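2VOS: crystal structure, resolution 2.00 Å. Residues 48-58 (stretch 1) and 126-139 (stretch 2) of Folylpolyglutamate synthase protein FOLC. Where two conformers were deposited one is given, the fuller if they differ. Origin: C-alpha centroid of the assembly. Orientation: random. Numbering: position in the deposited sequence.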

# COMPACT_ATOMS: atom_id res chain seq x y z
N THR A 48 -15.76 -18.44 -5.31
CA THR A 48 -17.14 -18.80 -5.60
C THR A 48 -18.12 -17.69 -5.25
O THR A 48 -18.99 -17.33 -6.05
CB THR A 48 -17.52 -20.13 -4.89
OG1 THR A 48 -16.91 -21.21 -5.62
CG2 THR A 48 -19.00 -20.33 -4.93
N ARG A 49 -17.98 -17.14 -4.05
CA ARG A 49 -18.90 -16.11 -3.59
C ARG A 49 -18.76 -14.83 -4.39
O ARG A 49 -19.77 -14.27 -4.86
CB ARG A 49 -18.69 -15.83 -2.10
CG ARG A 49 -19.26 -16.89 -1.16
CD ARG A 49 -19.06 -16.49 0.34
NE ARG A 49 -17.74 -15.94 0.66
CZ ARG A 49 -16.71 -16.63 1.18
NH1 ARG A 49 -16.81 -17.94 1.44
NH2 ARG A 49 -15.57 -16.01 1.42
N ILE A 50 -17.54 -14.30 -4.51
CA ILE A 50 -17.37 -13.01 -5.19
C ILE A 50 -17.70 -13.20 -6.68
O ILE A 50 -18.31 -12.33 -7.30
CB ILE A 50 -15.93 -12.47 -4.99
CG1 ILE A 50 -15.78 -11.06 -5.58
CG2 ILE A 50 -14.90 -13.38 -5.67
CD1 ILE A 50 -16.58 -10.04 -4.86
N SER A 51 -17.34 -14.35 -7.29
CA SER A 51 -17.79 -14.61 -8.66
C SER A 51 -19.31 -14.62 -8.82
O SER A 51 -19.84 -14.05 -9.77
CB SER A 51 -17.24 -15.91 -9.21
OG SER A 51 -15.83 -15.82 -9.30
N ALA A 52 -20.00 -15.32 -7.92
CA ALA A 52 -21.44 -15.34 -7.96
C ALA A 52 -22.02 -13.93 -7.84
O ALA A 52 -22.97 -13.59 -8.54
CB ALA A 52 -22.00 -16.27 -6.86
N LEU A 53 -21.51 -13.16 -6.88
CA LEU A 53 -22.01 -11.78 -6.69
C LEU A 53 -21.81 -10.93 -7.96
O LEU A 53 -22.75 -10.21 -8.39
CB LEU A 53 -21.32 -11.13 -5.51
CG LEU A 53 -21.80 -9.67 -5.24
CD1 LEU A 53 -23.35 -9.56 -5.07
CD2 LEU A 53 -21.06 -9.06 -4.05
N MSE A 54 -20.62 -10.98 -8.55
CA MSE A 54 -20.36 -10.25 -9.81
C MSE A 54 -21.37 -10.69 -10.89
O MSE A 54 -21.90 -9.86 -11.61
CB MSE A 54 -18.96 -10.54 -10.35
CG MSE A 54 -17.82 -9.83 -9.67
SE MSE A 54 -18.14 -7.87 -9.49
CE MSE A 54 -18.31 -8.20 -7.64
N ASP A 55 -21.64 -12.00 -11.02
CA ASP A 55 -22.70 -12.43 -11.95
C ASP A 55 -24.05 -11.74 -11.73
O ASP A 55 -24.69 -11.28 -12.68
CB ASP A 55 -22.93 -13.94 -11.91
CG ASP A 55 -21.86 -14.67 -12.57
OD1 ASP A 55 -20.85 -14.01 -12.98
OD2 ASP A 55 -22.00 -15.91 -12.69
N LEU A 56 -24.51 -11.76 -10.49
CA LEU A 56 -25.77 -11.09 -10.13
C LEU A 56 -25.74 -9.59 -10.46
O LEU A 56 -26.77 -9.00 -10.78
CB LEU A 56 -26.03 -11.24 -8.62
CG LEU A 56 -26.49 -12.64 -8.16
CD1 LEU A 56 -26.67 -12.65 -6.64
CD2 LEU A 56 -27.80 -13.01 -8.85
N LEU A 57 -24.57 -8.98 -10.31
CA LEU A 57 -24.42 -7.50 -10.52
C LEU A 57 -24.36 -7.18 -11.98
O LEU A 57 -24.29 -6.00 -12.35
CB LEU A 57 -23.12 -7.03 -9.89
CG LEU A 57 -23.17 -6.34 -8.52
CD1 LEU A 57 -24.52 -6.32 -7.92
CD2 LEU A 57 -22.13 -6.78 -7.54
N GLY A 58 -24.28 -8.19 -12.85
CA GLY A 58 -24.06 -7.92 -14.25
C GLY A 58 -22.58 -7.87 -14.65
O GLY A 58 -22.25 -7.35 -15.73
N GLU A 126 -26.76 -0.05 -2.77
CA GLU A 126 -27.19 -0.54 -4.09
C GLU A 126 -26.83 -2.01 -4.31
O GLU A 126 -27.63 -2.74 -4.89
CB GLU A 126 -26.69 0.34 -5.22
CG GLU A 126 -25.46 -0.15 -5.92
CD GLU A 126 -25.01 0.85 -7.01
OE1 GLU A 126 -25.83 1.66 -7.44
OE2 GLU A 126 -23.84 0.82 -7.41
N ILE A 127 -25.65 -2.48 -3.85
CA ILE A 127 -25.36 -3.90 -3.97
C ILE A 127 -25.92 -4.80 -2.85
O ILE A 127 -26.05 -6.02 -3.04
CB ILE A 127 -23.89 -4.21 -4.20
CG1 ILE A 127 -23.08 -3.96 -2.94
CG2 ILE A 127 -23.32 -3.41 -5.43
CD1 ILE A 127 -21.68 -4.67 -3.02
N GLU A 128 -26.33 -4.22 -1.73
CA GLU A 128 -26.65 -5.03 -0.53
C GLU A 128 -27.70 -6.14 -0.79
O GLU A 128 -27.56 -7.27 -0.28
CB GLU A 128 -27.13 -4.14 0.63
CG GLU A 128 -27.32 -4.93 1.97
CD GLU A 128 -27.89 -4.05 3.09
OE1 GLU A 128 -28.96 -3.48 2.88
OE2 GLU A 128 -27.27 -3.93 4.18
N PRO A 129 -28.80 -5.82 -1.53
CA PRO A 129 -29.74 -6.95 -1.71
C PRO A 129 -29.08 -8.19 -2.42
O PRO A 129 -29.46 -9.34 -2.15
CB PRO A 129 -30.89 -6.35 -2.57
CG PRO A 129 -30.75 -4.85 -2.50
CD PRO A 129 -29.29 -4.54 -2.10
N LEU A 130 -28.09 -7.96 -3.30
CA LEU A 130 -27.45 -9.06 -4.01
C LEU A 130 -26.43 -9.73 -3.10
O LEU A 130 -26.24 -10.95 -3.15
CB LEU A 130 -26.76 -8.55 -5.31
CG LEU A 130 -27.68 -7.96 -6.41
CD1 LEU A 130 -28.96 -8.82 -6.51
CD2 LEU A 130 -28.01 -6.45 -6.14
N VAL A 131 -25.74 -8.94 -2.29
CA VAL A 131 -24.88 -9.47 -1.24
C VAL A 131 -25.68 -10.35 -0.26
O VAL A 131 -25.24 -11.44 0.07
CB VAL A 131 -24.20 -8.34 -0.43
CG1 VAL A 131 -23.49 -8.90 0.83
CG2 VAL A 131 -23.24 -7.56 -1.33
N ALA A 132 -26.83 -9.86 0.21
CA ALA A 132 -27.71 -10.68 1.11
C ALA A 132 -28.08 -12.01 0.45
O ALA A 132 -28.17 -13.06 1.09
CB ALA A 132 -29.00 -9.92 1.44
N LEU A 133 -28.31 -11.98 -0.86
CA LEU A 133 -28.74 -13.19 -1.55
C LEU A 133 -27.60 -14.20 -1.60
O LEU A 133 -27.81 -15.38 -1.35
CB LEU A 133 -29.22 -12.84 -2.96
CG LEU A 133 -29.84 -13.98 -3.77
CD1 LEU A 133 -31.04 -14.60 -3.01
CD2 LEU A 133 -30.27 -13.44 -5.14
N ILE A 134 -26.40 -13.74 -1.91
CA ILE A 134 -25.22 -14.62 -1.87
C ILE A 134 -24.97 -15.12 -0.45
O ILE A 134 -24.65 -16.31 -0.27
CB ILE A 134 -23.93 -13.95 -2.42
CG1 ILE A 134 -24.07 -13.55 -3.89
CG2 ILE A 134 -22.71 -14.89 -2.25
CD1 ILE A 134 -24.55 -14.70 -4.81
N ASP A 135 -25.09 -14.24 0.55
CA ASP A 135 -24.91 -14.64 1.97
C ASP A 135 -25.85 -15.81 2.28
O ASP A 135 -25.45 -16.74 2.93
CB ASP A 135 -25.27 -13.53 2.99
CG ASP A 135 -24.21 -12.42 3.13
OD1 ASP A 135 -23.00 -12.61 2.86
OD2 ASP A 135 -24.60 -11.32 3.53
N GLN A 136 -27.10 -15.73 1.84
CA GLN A 136 -28.11 -16.76 2.14
C GLN A 136 -27.89 -18.05 1.31
O GLN A 136 -28.00 -19.16 1.85
CB GLN A 136 -29.54 -16.22 1.95
N GLN A 137 -27.62 -17.90 -0.00
CA GLN A 137 -27.37 -19.04 -0.88
C GLN A 137 -26.11 -19.78 -0.43
O GLN A 137 -26.03 -21.02 -0.54
CB GLN A 137 -27.26 -18.61 -2.34
CG GLN A 137 -28.59 -18.57 -3.06
CD GLN A 137 -28.51 -17.88 -4.43
OE1 GLN A 137 -27.42 -17.68 -5.01
NE2 GLN A 137 -29.68 -17.50 -4.95
N SER A 138 -25.14 -19.02 0.08
CA SER A 138 -23.91 -19.60 0.64
C SER A 138 -24.19 -20.38 1.90
O SER A 138 -23.84 -21.55 1.97
CB SER A 138 -22.86 -18.52 0.91
OG SER A 138 -21.76 -19.07 1.63
N GLN A 139 -24.86 -19.77 2.87
CA GLN A 139 -25.17 -20.44 4.14
C GLN A 139 -26.27 -21.53 4.01
O GLN A 139 -26.61 -22.20 4.99
CB GLN A 139 -25.52 -19.42 5.23

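How do the two backbones lie against each other? Both stretches are helical, and their N-to-C directions differ by 136°, so they run roughly antiparallel but splayed. The axes come within 9.7 Å, and the nearest CA atoms, those of L53 and I134, are 6.4 Å apart. No hydrogen bond crosses the contact. Each helix spends its backbone groups on its own turns, as in L53 N to R49 O at 2.9 Å and I134 N to L130 O at 3.1 Å. The second helix is kinked at P129, whose ring nitrogen has no hydrogen to give; L130 N also lacks the usual bond to the turn before and instead reaches I127 O at 2.8 Å. What joins the stretches is apolar packing, with 502 Å² buried in all.

What does I134 do at the centre? It points toward the first helix and fits as a knob among R49, A52, L53 and L56, residues spread over about two turns of one face of that helix. Its chi angles are both m (-62° and -53°), a conformation that sends CD1 to A52 CB at 3.6 Å and to L56 CD1 at 3.5 Å, while I134 CG1 is 4.0 Å from L53 CB. The other branch is used as well: I134 CG2 lies 4.0 Å from R49 O and 4.1 Å from R49 CB. The methyl of A52, directed toward the second helix, meets the isoleucine tip directly.

How do the three leucines of the first stretch reach the second helix? L53 and L57 leave their backbone sideways and their ends come nearer, while L56 points toward it. In L53 the conformation is t, p: CD1 approaches L130 CB at 3.6 Å, and CD2 approaches V131 CG2 at 3.8 Å. The m, t form of L56 extends CD1 to L133 CD2 at 4.0 Å as well as to I134. The chi angles of L57, -101° and 5°, lie outside the usual wells. In this shape its CD1 reaches I127 CG2 at 4.0 Å and L130 CG at 3.9 Å, while L130 itself, with both chi angles m, presents its side chain to L53, L56 and L57.

What happens toward the ends of the first stretch? Near its start, R49 leaves its backbone sideways, with chi1 m and chi2 t, and its CD passes S138 OG at 4.0 Å. This is contact without a hydrogen bond; the guanidinium nitrogens and the serine hydroxyl find their partners elsewhere in the structure. At the other end, G58, which does not touch the second stretch, leaves helical geometry with a positive phi of 89°, closing a Schellman motif, and G58 N bonds D55 O at 3.1 Å. A side chain at these backbone angles would jam against the carbonyl oxygen of L57, so the turn itself calls for glycine.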